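Local atomic coordinates of capsid (Human calicivirus NLV/Boxer/2001/US, PDB entry 4RDJ), a protein that builds the norovirus capsid, this piece being its outer protruding domain, which probably makes the contacts with host-cell glycans. Residues N43-F48 with I205-F210; M37-Q42 with I214-S219; Q60-V65 with S101-G106; F145-G150 with P189-N194. All coordinates share one frame; numbering follows the deposited sequence.

Contact 1. Residues N43-F48 with I205-F210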
loop_
_atom_site.group_PDB
_atom_site.type_symbol
_atom_site.label_atom_id
_atom_site.label_comp_id
_atom_site.label_asym_id
_atom_site.label_seq_id
_atom_site.Cartn_x
_atom_site.Cartn_y
_atom_site.Cartn_z
ATOM N N ASN B 43 22.041 -20.661 -5.141
ATOM C CA ASN B 43 23.085 -19.868 -4.494
ATOM C C ASN B 43 23.018 -18.356 -4.786
ATOM O O ASN B 43 23.887 -17.592 -4.360
ATOM C CB ASN B 43 24.470 -20.430 -4.818
ATOM C CG ASN B 43 24.822 -21.631 -3.957
ATOM O OD1 ASN B 43 24.557 -22.774 -4.328
ATOM N ND2 ASN B 43 25.412 -21.373 -2.792
ATOM N N GLN B 44 21.988 -17.924 -5.508
ATOM C CA GLN B 44 21.766 -16.503 -5.762
ATOM C C GLN B 44 21.640 -15.741 -4.447
ATOM O O GLN B 44 20.894 -16.151 -3.562
ATOM C CB GLN B 44 20.492 -16.311 -6.590
ATOM C CG GLN B 44 20.223 -14.878 -7.019
ATOM C CD GLN B 44 20.560 -14.638 -8.475
ATOM O OE1 GLN B 44 20.011 -15.285 -9.366
ATOM N NE2 GLN B 44 21.473 -13.708 -8.725
ATOM N N VAL B 45 22.367 -14.635 -4.327
ATOM C CA VAL B 45 22.331 -13.799 -3.134
ATOM C C VAL B 45 21.413 -12.590 -3.352
ATOM O O VAL B 45 21.713 -11.710 -4.163
ATOM C CB VAL B 45 23.742 -13.285 -2.781
ATOM C CG1 VAL B 45 23.692 -12.338 -1.585
ATOM C CG2 VAL B 45 24.687 -14.447 -2.511
ATOM N N PRO B 46 20.276 -12.547 -2.641
ATOM C CA PRO B 46 19.425 -11.356 -2.707
ATOM C C PRO B 46 19.946 -10.276 -1.763
ATOM O O PRO B 46 20.494 -10.581 -0.693
ATOM C CB PRO B 46 18.080 -11.873 -2.203
ATOM C CG PRO B 46 18.460 -12.931 -1.202
ATOM C CD PRO B 46 19.691 -13.598 -1.790
ATOM N N GLN B 47 19.800 -9.023 -2.175
ATOM C CA GLN B 47 20.129 -7.896 -1.308
ATOM C C GLN B 47 19.115 -6.787 -1.556
ATOM O O GLN B 47 19.459 -5.629 -1.802
ATOM C CB GLN B 47 21.570 -7.413 -1.522
ATOM C CG GLN B 47 22.012 -6.399 -0.470
ATOM C CD GLN B 47 23.478 -6.001 -0.579
ATOM O OE1 GLN B 47 24.184 -6.395 -1.514
ATOM N NE2 GLN B 47 23.940 -5.214 0.388
ATOM N N PHE B 48 17.849 -7.164 -1.499
ATOM C CA PHE B 48 16.775 -6.204 -1.648
ATOM C C PHE B 48 16.888 -5.162 -0.541
ATOM O O PHE B 48 17.412 -5.447 0.541
ATOM C CB PHE B 48 15.425 -6.917 -1.585
ATOM C CG PHE B 48 15.301 -8.062 -2.550
ATOM C CD1 PHE B 48 15.863 -7.983 -3.811
ATOM C CD2 PHE B 48 14.623 -9.211 -2.188
ATOM C CE1 PHE B 48 15.746 -9.038 -4.714
ATOM C CE2 PHE B 48 14.503 -10.271 -3.074
ATOM C CZ PHE B 48 15.076 -10.181 -4.337
ATOM N N ILE B 205 21.862 -11.474 1.801
ATOM C CA ILE B 205 21.478 -12.692 2.499
ATOM C C ILE B 205 22.126 -13.851 1.763
ATOM O O ILE B 205 21.827 -14.100 0.594
ATOM C CB ILE B 205 19.955 -12.891 2.527
ATOM C CG1 ILE B 205 19.263 -11.689 3.174
ATOM C CG2 ILE B 205 19.597 -14.196 3.257
ATOM C CD1 ILE B 205 17.748 -11.716 3.062
ATOM N N TYR B 206 23.043 -14.540 2.428
ATOM C CA TYR B 206 23.702 -15.674 1.802
ATOM C C TYR B 206 22.878 -16.938 1.984
ATOM O O TYR B 206 22.470 -17.267 3.094
ATOM C CB TYR B 206 25.129 -15.837 2.330
ATOM C CG TYR B 206 25.967 -14.623 2.025
ATOM C CD1 TYR B 206 26.525 -14.445 0.767
ATOM C CD2 TYR B 206 26.164 -13.633 2.977
ATOM C CE1 TYR B 206 27.277 -13.323 0.472
ATOM C CE2 TYR B 206 26.919 -12.511 2.692
ATOM C CZ TYR B 206 27.472 -12.361 1.438
ATOM O OH TYR B 206 28.222 -11.242 1.147
ATOM N N PRO B 207 22.605 -17.633 0.875
ATOM C CA PRO B 207 21.871 -18.898 0.910
ATOM C C PRO B 207 22.462 -19.862 1.932
ATOM O O PRO B 207 23.678 -19.992 2.043
ATOM C CB PRO B 207 22.059 -19.440 -0.507
ATOM C CG PRO B 207 22.164 -18.219 -1.345
ATOM C CD PRO B 207 22.912 -17.211 -0.503
ATOM N N PRO B 208 21.589 -20.533 2.684
ATOM C CA PRO B 208 21.948 -21.443 3.771
ATOM C C PRO B 208 22.633 -22.705 3.266
ATOM O O PRO B 208 23.492 -23.239 3.949
ATOM C CB PRO B 208 20.588 -21.796 4.381
ATOM C CG PRO B 208 19.634 -21.665 3.242
ATOM C CD PRO B 208 20.134 -20.476 2.466
ATOM N N GLY B 209 22.258 -23.179 2.083
ATOM C CA GLY B 209 22.804 -24.429 1.586
ATOM C C GLY B 209 22.312 -25.609 2.400
ATOM O O GLY B 209 21.349 -25.490 3.165
ATOM N N PHE B 210 22.976 -26.750 2.230
ATOM C CA PHE B 210 22.607 -27.984 2.920
ATOM C C PHE B 210 21.132 -28.348 2.748
ATOM O O PHE B 210 20.465 -28.789 3.687
ATOM C CB PHE B 210 23.017 -27.913 4.391
ATOM C CG PHE B 210 24.487 -27.676 4.579
ATOM C CD1 PHE B 210 25.386 -28.733 4.524
ATOM C CD2 PHE B 210 24.977 -26.397 4.758
ATOM C CE1 PHE B 210 26.735 -28.515 4.670
ATOM C CE2 PHE B 210 26.330 -26.172 4.914
ATOM C CZ PHE B 210 27.211 -27.230 4.869
#
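Val45 lies against the extended run Ile205, Tyr206 and Pro207, and its two methyls do different jobs. CB stands off Ile205 O at 4.0 Å. From there CG1, set anti to the backbone N (chi1 176°), drops onto that same carbonyl, 3.4 Å from Ile205 O. The other branch, CG2, lies beside the backbone N and touches two rings: it is 3.8 Å from Tyr206 CD1, meeting the phenol obliquely, and also 3.8 Å from Pro207 CD. Before it in the chain, Gln44 O comes within 3.3 Å of Pro207 CG, with Asn43 O a little farther from the same ring carbon. After it, Pro46 supplies the single backbone hydrogen bond between the segments, Ile205 N to Pro46 O, 3.0 Å long and nearly straight (167° at the hydrogen). The Pro46 ring then stands roughly perpendicular to the Ile205 side chain, its CG 4.0 Å from Ile205 CB. The contact thus combines one backbone bond with packing of aliphatic, proline and tyrosine carbon, and it leaves Ile205 O buried against Val45 CG1 and Pro46 CD with no polar partner in the model.

Contact 2. Residues M37-Q42 with I214-S219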
loop_
_atom_site.group_PDB
_atom_site.type_symbol
_atom_site.label_atom_id
_atom_site.label_comp_id
_atom_site.label_asym_id
_atom_site.label_seq_id
_atom_site.Cartn_x
_atom_site.Cartn_y
_atom_site.Cartn_z
ATOM N N MET B 37 8.461 -18.971 -4.671
ATOM C CA MET B 37 9.437 -19.633 -5.536
ATOM C C MET B 37 10.770 -19.745 -4.826
ATOM O O MET B 37 11.026 -19.049 -3.843
ATOM C CB MET B 37 9.640 -18.844 -6.835
ATOM C CG MET B 37 10.398 -17.529 -6.636
ATOM S SD MET B 37 10.741 -16.623 -8.169
ATOM C CE MET B 37 12.243 -17.423 -8.738
ATOM N N VAL B 38 11.615 -20.639 -5.325
ATOM C CA VAL B 38 13.027 -20.621 -4.980
ATOM C C VAL B 38 13.765 -20.166 -6.229
ATOM O O VAL B 38 13.247 -20.304 -7.342
ATOM C CB VAL B 38 13.534 -21.997 -4.521
ATOM C CG1 VAL B 38 12.889 -22.376 -3.193
ATOM C CG2 VAL B 38 13.278 -23.064 -5.589
ATOM N N SER B 39 14.947 -19.588 -6.059
ATOM C CA SER B 39 15.670 -19.070 -7.217
ATOM C C SER B 39 16.191 -20.203 -8.097
ATOM O O SER B 39 16.495 -21.287 -7.605
ATOM C CB SER B 39 16.799 -18.115 -6.799
ATOM O OG SER B 39 17.679 -18.721 -5.873
ATOM N N ASN B 40 16.253 -19.946 -9.402
ATOM C CA ASN B 40 16.780 -20.895 -10.378
ATOM C C ASN B 40 18.154 -21.404 -9.951
ATOM O O ASN B 40 18.422 -22.609 -9.947
ATOM C CB ASN B 40 16.847 -20.205 -11.748
ATOM C CG ASN B 40 17.185 -21.155 -12.882
ATOM O OD1 ASN B 40 16.976 -22.365 -12.786
ATOM N ND2 ASN B 40 17.706 -20.599 -13.973
ATOM N N ASP B 41 19.027 -20.466 -9.607
ATOM C CA ASP B 41 20.310 -20.768 -8.995
ATOM C C ASP B 41 20.119 -20.618 -7.496
ATOM O O ASP B 41 19.969 -19.504 -7.015
ATOM C CB ASP B 41 21.352 -19.760 -9.480
ATOM C CG ASP B 41 22.740 -20.026 -8.921
ATOM O OD1 ASP B 41 22.858 -20.715 -7.883
ATOM O OD2 ASP B 41 23.716 -19.537 -9.522
ATOM N N GLN B 42 20.118 -21.719 -6.750
ATOM C CA GLN B 42 19.815 -21.632 -5.320
ATOM C C GLN B 42 20.931 -21.001 -4.488
ATOM O O GLN B 42 20.775 -20.805 -3.277
ATOM C CB GLN B 42 19.378 -22.989 -4.753
ATOM C CG GLN B 42 17.988 -23.393 -5.236
ATOM C CD GLN B 42 17.536 -24.747 -4.722
ATOM O OE1 GLN B 42 18.132 -25.312 -3.802
ATOM N NE2 GLN B 42 16.473 -25.274 -5.318
ATOM N N ILE B 214 16.348 -20.180 0.022
ATOM C CA ILE B 214 15.578 -18.989 0.364
ATOM C C ILE B 214 14.235 -19.005 -0.355
ATOM O O ILE B 214 14.159 -19.337 -1.550
ATOM C CB ILE B 214 16.351 -17.707 -0.009
ATOM C CG1 ILE B 214 17.675 -17.652 0.764
ATOM C CG2 ILE B 214 15.495 -16.456 0.227
ATOM C CD1 ILE B 214 18.612 -16.548 0.314
ATOM N N VAL B 215 13.179 -18.663 0.375
ATOM C CA VAL B 215 11.846 -18.553 -0.208
ATOM C C VAL B 215 11.591 -17.122 -0.675
ATOM O O VAL B 215 11.803 -16.165 0.070
ATOM C CB VAL B 215 10.751 -18.952 0.795
ATOM C CG1 VAL B 215 9.357 -18.697 0.202
ATOM C CG2 VAL B 215 10.917 -20.412 1.216
ATOM N N TYR B 216 11.152 -16.977 -1.918
ATOM C CA TYR B 216 10.784 -15.668 -2.431
ATOM C C TYR B 216 9.286 -15.612 -2.633
ATOM O O TYR B 216 8.694 -16.548 -3.161
ATOM C CB TYR B 216 11.506 -15.377 -3.748
ATOM C CG TYR B 216 13.001 -15.346 -3.586
ATOM C CD1 TYR B 216 13.645 -14.190 -3.159
ATOM C CD2 TYR B 216 13.772 -16.478 -3.842
ATOM C CE1 TYR B 216 15.011 -14.156 -2.993
ATOM C CE2 TYR B 216 15.147 -16.454 -3.675
ATOM C CZ TYR B 216 15.757 -15.290 -3.253
ATOM O OH TYR B 216 17.119 -15.256 -3.082
ATOM N N PHE B 217 8.686 -14.507 -2.205
ATOM C CA PHE B 217 7.277 -14.242 -2.420
ATOM C C PHE B 217 7.169 -13.425 -3.692
ATOM O O PHE B 217 7.872 -12.432 -3.860
ATOM C CB PHE B 217 6.702 -13.510 -1.203
ATOM C CG PHE B 217 6.930 -14.258 0.075
ATOM C CD1 PHE B 217 6.053 -15.254 0.471
ATOM C CD2 PHE B 217 8.073 -14.031 0.828
ATOM C CE1 PHE B 217 6.287 -15.983 1.621
ATOM C CE2 PHE B 217 8.314 -14.751 1.973
ATOM C CZ PHE B 217 7.418 -15.734 2.375
ATOM N N THR B 218 6.322 -13.870 -4.613
ATOM C CA THR B 218 6.278 -13.252 -5.931
ATOM C C THR B 218 4.963 -12.551 -6.218
ATOM O O THR B 218 3.915 -12.901 -5.655
ATOM C CB THR B 218 6.540 -14.284 -7.045
ATOM O OG1 THR B 218 5.502 -15.272 -7.033
ATOM C CG2 THR B 218 7.900 -14.961 -6.844
ATOM N N SER B 219 5.032 -11.552 -7.092
ATOM C CA SER B 219 3.847 -10.885 -7.612
ATOM C C SER B 219 3.990 -10.696 -9.106
ATOM O O SER B 219 5.053 -10.298 -9.593
ATOM C CB SER B 219 3.678 -9.501 -6.978
ATOM O OG SER B 219 3.450 -9.592 -5.588
HETATM O O HOH W 1 15.983 -19.963 -3.454
HETATM O O HOH W 2 18.473 -17.513 -3.569
HETATM O O HOH W 3 18.509 -19.836 -1.935
#
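Ile214 reaches the segment 37-42 largely through water. Its N donates to water 3, which donates in turn to Gln42 O, while Ile214 O accepts from water 1, itself held by Ser39 N. Val38 CG1 also rests 3.7 Å from Ile214 O. Past Val215, whose side chain turns away, Tyr216 makes the direct link. Its N gives a straight bond to Met37 O (2.8 Å, 169°), and Met37 N returns one to Tyr216 O at 2.9 Å, more bent at 147°, so the two residues form an antiparallel hydrogen-bonded pair with both side chains on one face of the sheet. On that face Met37 CG sits 3.8 Å from Tyr216 CB. With CG anti to its own carbonyl carbon (chi1 -62°), the phenol ring reaches back along the 37-42 loop, Val38 CA at its edge and Ser39 CB 3.9 Å from Tyr216 CE2; Trp186 meets the ring edge-to-face. Water 2 joins Tyr216 OH to Ser39 OG, the hydroxyl that also donates to Asp41 O (2.7 Å) and so ties up the bend. Two residues on, Thr218 points its CG2 at the methionine, 3.5 Å from Met37 SD. The pairing makes strand 35-37 an antiparallel neighbour of strand 213-220, which in turn pairs with strands 228-231 and 276-279.

Contact 3. Residues Q60-V65 with S101-G106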
loop_
_atom_site.group_PDB
_atom_site.type_symbol
_atom_site.label_atom_id
_atom_site.label_comp_id
_atom_site.label_asym_id
_atom_site.label_seq_id
_atom_site.Cartn_x
_atom_site.Cartn_y
_atom_site.Cartn_z
ATOM N N GLN B 60 15.507 -2.104 7.959
ATOM C CA GLN B 60 16.785 -1.950 7.262
ATOM C C GLN B 60 16.581 -1.415 5.847
ATOM O O GLN B 60 15.464 -1.450 5.313
ATOM C CB GLN B 60 17.528 -3.286 7.202
ATOM C CG GLN B 60 17.797 -3.915 8.569
ATOM C CD GLN B 60 18.467 -5.271 8.441
ATOM O OE1 GLN B 60 18.287 -5.965 7.439
ATOM N NE2 GLN B 60 19.246 -5.649 9.447
ATOM N N GLY B 61 17.658 -0.920 5.240
ATOM C CA GLY B 61 17.580 -0.434 3.875
ATOM C C GLY B 61 16.636 0.749 3.733
ATOM O O GLY B 61 16.697 1.701 4.513
ATOM N N THR B 62 15.765 0.683 2.729
ATOM C CA THR B 62 14.765 1.715 2.497
ATOM C C THR B 62 13.384 1.259 2.959
ATOM O O THR B 62 12.366 1.870 2.635
ATOM C CB THR B 62 14.710 2.104 1.006
ATOM O OG1 THR B 62 14.548 0.927 0.201
ATOM C CG2 THR B 62 16.001 2.803 0.601
ATOM N N THR B 63 13.348 0.201 3.755
ATOM C CA THR B 63 12.081 -0.389 4.169
ATOM C C THR B 63 11.234 0.533 5.045
ATOM O O THR B 63 11.759 1.202 5.943
ATOM C CB THR B 63 12.335 -1.733 4.868
ATOM O OG1 THR B 63 13.085 -2.558 3.975
ATOM C CG2 THR B 63 11.028 -2.432 5.232
ATOM N N THR B 64 9.936 0.574 4.745
ATOM C CA THR B 64 8.952 1.341 5.498
ATOM C C THR B 64 7.980 0.424 6.211
ATOM O O THR B 64 7.898 -0.781 5.929
ATOM C CB THR B 64 8.071 2.225 4.565
ATOM O OG1 THR B 64 7.475 1.401 3.548
ATOM C CG2 THR B 64 8.894 3.309 3.916
ATOM N N VAL B 65 7.201 1.012 7.109
ATOM C CA VAL B 65 6.128 0.282 7.759
ATOM C C VAL B 65 4.994 -0.023 6.776
ATOM O O VAL B 65 4.544 -1.165 6.671
ATOM C CB VAL B 65 5.593 1.043 8.976
ATOM C CG1 VAL B 65 4.397 0.310 9.569
ATOM C CG2 VAL B 65 6.693 1.175 10.018
ATOM N N SER B 101 19.252 5.365 5.717
ATOM C CA SER B 101 18.918 4.578 4.540
ATOM C C SER B 101 19.705 5.041 3.316
ATOM O O SER B 101 20.134 6.194 3.252
ATOM C CB SER B 101 17.411 4.663 4.284
ATOM O OG SER B 101 17.006 6.018 4.159
ATOM N N PRO B 102 19.899 4.137 2.341
ATOM C CA PRO B 102 20.678 4.396 1.122
ATOM C C PRO B 102 19.943 5.301 0.139
ATOM O O PRO B 102 20.535 5.783 -0.826
ATOM C CB PRO B 102 20.874 2.997 0.527
ATOM C CG PRO B 102 19.698 2.216 1.007
ATOM C CD PRO B 102 19.387 2.756 2.393
ATOM N N ALA B 103 18.653 5.502 0.388
ATOM C CA ALA B 103 17.821 6.423 -0.368
ATOM C C ALA B 103 16.644 6.758 0.545
ATOM O O ALA B 103 16.513 6.174 1.621
ATOM C CB ALA B 103 17.332 5.769 -1.658
ATOM N N PRO B 104 15.780 7.697 0.136
ATOM C CA PRO B 104 14.588 7.930 0.964
ATOM C C PRO B 104 13.783 6.649 1.168
ATOM O O PRO B 104 13.795 5.763 0.305
ATOM C CB PRO B 104 13.787 8.937 0.137
ATOM C CG PRO B 104 14.830 9.673 -0.649
ATOM C CD PRO B 104 15.866 8.632 -0.998
ATOM N N LEU B 105 13.088 6.538 2.293
ATOM C CA LEU B 105 12.314 5.325 2.543
ATOM C C LEU B 105 11.289 5.082 1.431
ATOM O O LEU B 105 10.667 6.024 0.929
ATOM C CB LEU B 105 11.616 5.395 3.907
ATOM C CG LEU B 105 12.551 5.621 5.093
ATOM C CD1 LEU B 105 11.745 5.541 6.382
ATOM C CD2 LEU B 105 13.678 4.589 5.100
ATOM N N GLY B 106 11.121 3.813 1.050
ATOM C CA GLY B 106 10.177 3.423 0.015
ATOM C C GLY B 106 10.745 3.447 -1.396
ATOM O O GLY B 106 10.140 2.908 -2.318
#
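A type II' beta turn, Gln60 to Thr63, closed by Thr63 N to Gln60 O, presents its two central residues, Gly61 and Thr62, to the loop 101-106 in the interior of the protruding domain. Gly61 sits at the turn's second position with positive phi (63°), and its carbonyl oxygen faces the other loop, 3.1 Å from Ser101 CB and near Pro102 CD. The Thr62 methyl packs into the curve of 101-106. Lying anti to its own carbonyl carbon, CG2 is 3.6 Å from Ala103 O, with Pro102 CG, Pro104 O and Ala103 CB also around it. Its hydroxyl turns instead to Asn50. The loop keeps its curl through Ser101 OG, which donates to Ala103 O at 2.6 Å. Across the contact, one backbone bond joins the two: Gly106 N to Thr62 O, 2.8 Å and 166°, with the donor in the carbonyl plane. Leu105 CA adds a CA-H...O contact to the same Thr62 O, so this oxygen is met from two consecutive residues. Beyond it the side chains of Thr64 and Leu105 pass alongside one another, running opposite ways, and they do so tightly: Thr64 CG2 is just 3.4 Å from Leu105 CB.

Contact 4. Residues F145-G150 with P189-N194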
loop_
_atom_site.group_PDB
_atom_site.type_symbol
_atom_site.label_atom_id
_atom_site.label_comp_id
_atom_site.label_asym_id
_atom_site.label_seq_id
_atom_site.Cartn_x
_atom_site.Cartn_y
_atom_site.Cartn_z
ATOM N N PHE B 145 22.234 8.890 -11.395
ATOM C CA PHE B 145 21.301 8.242 -10.484
ATOM C C PHE B 145 22.013 8.139 -9.140
ATOM O O PHE B 145 22.794 7.217 -8.901
ATOM C CB PHE B 145 20.905 6.857 -11.009
ATOM C CG PHE B 145 19.975 6.088 -10.102
ATOM C CD1 PHE B 145 18.623 6.366 -10.080
ATOM C CD2 PHE B 145 20.453 5.052 -9.310
ATOM C CE1 PHE B 145 17.758 5.638 -9.271
ATOM C CE2 PHE B 145 19.600 4.323 -8.499
ATOM C CZ PHE B 145 18.253 4.621 -8.473
ATOM N N ALA B 146 21.751 9.106 -8.268
ATOM C CA ALA B 146 22.479 9.226 -7.013
ATOM C C ALA B 146 21.516 9.526 -5.866
ATOM O O ALA B 146 21.679 10.526 -5.167
ATOM C CB ALA B 146 23.539 10.323 -7.128
ATOM N N PRO B 147 20.506 8.665 -5.674
ATOM C CA PRO B 147 19.496 8.963 -4.647
ATOM C C PRO B 147 20.078 9.065 -3.236
ATOM O O PRO B 147 19.513 9.771 -2.399
ATOM C CB PRO B 147 18.519 7.777 -4.759
ATOM C CG PRO B 147 19.339 6.672 -5.348
ATOM C CD PRO B 147 20.253 7.365 -6.325
ATOM N N HIS B 148 21.199 8.394 -2.976
ATOM C CA HIS B 148 21.841 8.511 -1.676
ATOM C C HIS B 148 22.313 9.946 -1.436
ATOM O O HIS B 148 22.352 10.414 -0.295
ATOM C CB HIS B 148 23.014 7.534 -1.547
ATOM C CG HIS B 148 23.554 7.426 -0.154
ATOM N ND1 HIS B 148 24.865 7.095 0.112
ATOM C CD2 HIS B 148 22.958 7.601 1.049
ATOM C CE1 HIS B 148 25.056 7.074 1.420
ATOM N NE2 HIS B 148 23.912 7.372 2.012
ATOM N N LEU B 149 22.669 10.632 -2.520
ATOM C CA LEU B 149 23.075 12.035 -2.466
ATOM C C LEU B 149 21.896 12.978 -2.701
ATOM O O LEU B 149 22.073 14.193 -2.832
ATOM C CB LEU B 149 24.170 12.317 -3.492
ATOM C CG LEU B 149 25.511 11.641 -3.236
ATOM C CD1 LEU B 149 26.515 12.050 -4.298
ATOM C CD2 LEU B 149 26.015 12.022 -1.870
ATOM N N GLY B 150 20.695 12.415 -2.778
ATOM C CA GLY B 150 19.487 13.211 -2.876
ATOM C C GLY B 150 19.035 13.628 -4.266
ATOM O O GLY B 150 18.120 14.436 -4.392
ATOM N N PRO B 189 20.541 -1.552 -6.889
ATOM C CA PRO B 189 20.884 -0.245 -7.463
ATOM C C PRO B 189 22.199 0.280 -6.889
ATOM O O PRO B 189 22.517 0.025 -5.723
ATOM C CB PRO B 189 19.735 0.663 -6.996
ATOM C CG PRO B 189 18.579 -0.288 -6.731
ATOM C CD PRO B 189 19.238 -1.542 -6.199
ATOM N N ASN B 190 22.953 1.014 -7.701
ATOM C CA ASN B 190 24.046 1.808 -7.161
ATOM C C ASN B 190 23.485 3.150 -6.699
ATOM O O ASN B 190 23.316 4.076 -7.496
ATOM C CB ASN B 190 25.164 2.003 -8.188
ATOM C CG ASN B 190 26.348 2.784 -7.615
ATOM O OD1 ASN B 190 26.209 3.521 -6.626
ATOM N ND2 ASN B 190 27.513 2.634 -8.237
ATOM N N TYR B 191 23.177 3.243 -5.407
ATOM C CA TYR B 191 22.484 4.405 -4.859
ATOM C C TYR B 191 23.390 5.622 -4.770
ATOM O O TYR B 191 22.918 6.756 -4.644
ATOM C CB TYR B 191 21.939 4.085 -3.467
ATOM C CG TYR B 191 20.840 3.047 -3.444
ATOM C CD1 TYR B 191 21.137 1.700 -3.268
ATOM C CD2 TYR B 191 19.507 3.415 -3.598
ATOM C CE1 TYR B 191 20.133 0.744 -3.247
ATOM C CE2 TYR B 191 18.493 2.466 -3.572
ATOM C CZ TYR B 191 18.817 1.131 -3.388
ATOM O OH TYR B 191 17.833 0.167 -3.361
ATOM N N GLY B 192 24.693 5.382 -4.828
ATOM C CA GLY B 192 25.659 6.458 -4.725
ATOM C C GLY B 192 26.408 6.432 -3.407
ATOM O O GLY B 192 25.892 5.987 -2.385
ATOM N N SER B 193 27.641 6.916 -3.433
ATOM C CA SER B 193 28.453 6.977 -2.234
ATOM C C SER B 193 28.712 8.431 -1.915
ATOM O O SER B 193 28.763 9.273 -2.809
ATOM C CB SER B 193 29.780 6.271 -2.459
ATOM O OG SER B 193 30.614 7.049 -3.299
ATOM N N ASN B 194 28.868 8.726 -0.630
ATOM C CA ASN B 194 29.120 10.094 -0.190
ATOM C C ASN B 194 30.341 10.138 0.718
ATOM O O ASN B 194 30.218 10.066 1.942
ATOM C CB ASN B 194 27.895 10.657 0.534
ATOM C CG ASN B 194 28.008 12.152 0.781
ATOM O OD1 ASN B 194 29.079 12.739 0.587
ATOM N ND2 ASN B 194 26.904 12.780 1.191
HETATM O O HOH W 4 24.390 11.358 1.379
#
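His148 holds two successive carbonyls of the 189-194 loop. Its backbone N donates to Tyr191 O at 2.9 Å (160°), and its ring nitrogen ND1 donates to Gly192 O, also at 2.9 Å but more bent (143°). The imidazole gets there because CG is anti to the backbone N (chi1 -169°), which swings the ring out along the opposing chain with Gly192 O at its edge; ND1 meets that carbonyl from above its plane. A third link is indirect: water 4 donates to His148 O and accepts from Asn194 ND2 while lying over one face of the imidazole. Ala146 CA makes a further CA-H...O contact to Tyr191 O. Around this polar centre the carbon packing spreads out both ways. On one side Pro147 CG comes to the edge of the Tyr191 ring, 3.7 Å from CD2, and Pro147 CD covers the centre of the Phe145 ring, whose edge in turn meets Pro189 CB. On the other, Leu149 CD2 presses on the Asn194 side chain, 3.3 Å from Asn194 ND2. The arrangement is a 3-10 turn, 147-149, following the weakly bonded strand at about 145-146, outermost in this chain's copy of an antiparallel sheet that corresponds to the outer (P2) subdomain of norovirus protruding domains, bound to a segment that probably leads back toward P1.

How the contacts relate
The four contacts fall into two touching pairs. Contact 2 lies on strand 213-220 and contact 1 uses the loop leading into it; their centres are 10 Å apart, and Pro46 packs on the Tyr216 hydroxyl and Pro207 on Gln42 O. Contacts 3 and 4 lie 13 Å apart, where Pro102 O packs against the CB atoms of His148 and Tyr191, and Ala103 CB meets the Tyr191 ring. Between the pairs the centres are 21 to 27 Å apart. Along the chain contact 2 encloses contact 1, which encloses contacts 3 and 4 in series. The early 37-48 segment thus joins the late 205-219 segment in what corresponds to P1, while the intervening sheet, corresponding to P2, packs back through contacts 3 and 4.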